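PDB 4WUT: ABC transporter substrate binding protein (Ribose) from Agrobacterium vitis, which probably binds a sugar, such as D-fucose, for uptake by an ABC transporter. Local coordinates for residues I224-G227 with R228-Q232. Residues are numbered along the deposited sequence; the frame is centred on the assembly and turned at random.
Sequences IGMG and RAIKQ
The C-terminal turns of helix 220-232, the helix of the beta-alpha-beta unit that links strands 214-217 and 240-244, bring I224 against R228 and M226 against I230 on different sides of the helix. Four consecutive backbone hydrogen bonds of the i+4 to i alpha-helical pattern hold the turns, each 3.0 Å from N to O: R228 N to I224 O, A229 N to G225 O, I230 N to M226 O and K231 N to G227 O. I224 and R228 run side by side in the same direction, and the branch that touches is CG2 of I224. This methyl stands over one face of the R228 guanidinium, 3.4 Å above its plane and shifted toward the rim; CG2 of I224 is 3.6 Å from NE of R228. R228 reaches that far because its chain is stretched from CG to NE (chi2 -174°, chi3 -179°); lower down, its CG passes 3.3 Å from I224 O. The charged end then meets D249 of helix 248-255 in a salt bridge through NH2, and I224 also touches D249 and L250. On the side toward the sheet the selenomethionine M226 and I230 lie alongside each other, CG of M226 4.0 Å from CD1 of I230, and both side chains rest on A241 of strand 240-244. CG1 of I230 lies 3.3 Å from O of M226. A229 sets its small CB 3.5 Å from G225 O, where the helix meets T202 and T203 of helix 195-208. The chemistry thus differs round the helix: an apolar pair lies against strand 240-244, with M226 also touching T202, whereas the methyl of I224 and the carboxylate of D249 would be expected to limit how the R228 guanidinium can turn, consistent with its positive charge being balanced within the fold.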
ATOM      1  N   ILE A 224      10.474  -5.610  -3.410  1.00  8.57           N
ATOM      2  CA  ILE A 224      10.937  -6.818  -4.095  1.00  9.27           C
ATOM      3  C   ILE A 224      12.073  -6.478  -5.060  1.00 10.81           C
ATOM      4  O   ILE A 224      13.120  -7.120  -5.082  1.00  9.52           O
ATOM      5  CB  ILE A 224       9.791  -7.517  -4.826  1.00  8.84           C
ATOM      6  CG1 ILE A 224       8.779  -8.046  -3.796  1.00 11.25           C
ATOM      7  CG2 ILE A 224      10.347  -8.664  -5.691  1.00 11.40           C
ATOM      8  CD1 ILE A 224       7.512  -8.579  -4.343  1.00 13.89           C
ATOM      9  N   GLY A 225      11.894  -5.444  -5.863  1.00  9.84           N
ATOM     10  CA  GLY A 225      12.972  -5.059  -6.748  1.00 10.00           C
ATOM     11  C   GLY A 225      14.228  -4.673  -5.986  1.00 10.82           C
ATOM     12  O   GLY A 225      15.329  -4.950  -6.424  1.00 10.23           O
HETATM   13  N   MSE A 226      14.040  -3.969  -4.882  1.00  9.91           N
HETATM   14  CA  MSE A 226      15.124  -3.570  -3.992  1.00 10.26           C
HETATM   15  C   MSE A 226      15.883  -4.793  -3.486  1.00 10.59           C
HETATM   16  O   MSE A 226      17.106  -4.852  -3.575  1.00 10.27           O
HETATM   17  CB  MSE A 226      14.538  -2.800  -2.810  1.00 11.26           C
HETATM   18  CG  MSE A 226      15.569  -2.346  -1.811  1.00  9.84           C
HETATM   19 SE   MSE A 226      14.711  -1.519  -0.279  1.00 18.18          SE
HETATM   20  CE  MSE A 226      13.946  -3.109   0.538  1.00 13.56           C
ATOM     21  N   GLY A 227      15.159  -5.776  -2.970  1.00  8.95           N
ATOM     22  CA  GLY A 227      15.821  -6.941  -2.432  1.00  8.83           C
ATOM     23  C   GLY A 227      16.599  -7.666  -3.503  1.00 11.52           C
ATOM     24  O   GLY A 227      17.735  -8.095  -3.291  1.00 12.16           O
ATOM     25  N   ARG A 228      16.005  -7.779  -4.682  1.00 12.05           N
ATOM     26  CA  ARG A 228      16.670  -8.492  -5.767  1.00 12.06           C
ATOM     27  C   ARG A 228      17.938  -7.760  -6.190  1.00 11.64           C
ATOM     28  O   ARG A 228      18.955  -8.395  -6.468  1.00 12.08           O
ATOM     29  CB  ARG A 228      15.727  -8.662  -6.953  1.00 10.08           C
ATOM     30  CG  ARG A 228      14.584  -9.582  -6.670  1.00 12.35           C
ATOM     31  CD  ARG A 228      13.731  -9.850  -7.890  1.00 18.84           C
ATOM     32  NE  ARG A 228      12.628 -10.735  -7.541  1.00 20.09           N
ATOM     33  CZ  ARG A 228      11.648 -11.077  -8.366  1.00 24.89           C
ATOM     34  NH1 ARG A 228      11.651 -10.627  -9.614  1.00 30.23           N
ATOM     35  NH2 ARG A 228      10.677 -11.877  -7.944  1.00 25.15           N
ATOM     36  N   ALA A 229      17.885  -6.433  -6.233  1.00  8.96           N
ATOM     37  CA  ALA A 229      19.063  -5.620  -6.547  1.00  9.96           C
ATOM     38  C   ALA A 229      20.186  -5.801  -5.541  1.00  9.04           C
ATOM     39  O   ALA A 229      21.351  -5.914  -5.917  1.00 11.74           O
ATOM     40  CB  ALA A 229      18.691  -4.140  -6.649  1.00 10.74           C
ATOM     41  N   ILE A 230      19.834  -5.792  -4.253  1.00 10.49           N
ATOM     42  CA  ILE A 230      20.824  -5.974  -3.205  1.00 10.68           C
ATOM     43  C   ILE A 230      21.528  -7.330  -3.345  1.00 11.92           C
ATOM     44  O   ILE A 230      22.752  -7.439  -3.262  1.00 11.45           O
ATOM     45  CB  ILE A 230      20.142  -5.875  -1.834  1.00 10.20           C
ATOM     46  CG1 ILE A 230      19.669  -4.441  -1.574  1.00 11.80           C
ATOM     47  CG2 ILE A 230      21.063  -6.327  -0.740  1.00 11.51           C
ATOM     48  CD1 ILE A 230      18.738  -4.322  -0.418  1.00 11.97           C
ATOM     49  N   LYS A 231      20.738  -8.364  -3.585  1.00 10.93           N
ATOM     50  CA  LYS A 231      21.276  -9.705  -3.724  1.00 15.40           C
ATOM     51  C   LYS A 231      22.197  -9.758  -4.922  1.00 13.49           C
ATOM     52  O   LYS A 231      23.307 -10.281  -4.848  1.00 15.93           O
ATOM     53  CB  LYS A 231      20.142 -10.701  -3.886  1.00 20.77           C
ATOM     54  CG  LYS A 231      19.455 -11.054  -2.597  1.00 24.70           C
ATOM     55  CD  LYS A 231      18.502 -12.220  -2.783  1.00 31.94           C
ATOM     56  CE  LYS A 231      19.217 -13.433  -3.299  1.00 35.39           C
ATOM     57  NZ  LYS A 231      20.431 -13.758  -2.493  1.00 42.15           N
ATOM     58  N   GLN A 232      21.726  -9.218  -6.045  1.00 14.58           N
ATOM     59  CA  GLN A 232      22.511  -9.250  -7.282  1.00 15.84           C
ATOM     60  C   GLN A 232      23.827  -8.459  -7.182  1.00 11.83           C
ATOM     61  O   GLN A 232      24.823  -8.802  -7.833  1.00 16.53           O
ATOM     62  CB  GLN A 232      21.662  -8.719  -8.429  1.00 18.91           C
ATOM     63  CG  GLN A 232      20.589  -9.715  -8.854  1.00 29.70           C
ATOM     64  CD  GLN A 232      19.689  -9.231  -9.993  1.00 34.73           C
ATOM     65  OE1 GLN A 232      20.051  -8.340 -10.779  1.00 32.94           O
ATOM     66  NE2 GLN A 232      18.506  -9.829 -10.084  1.00 33.72           N
TER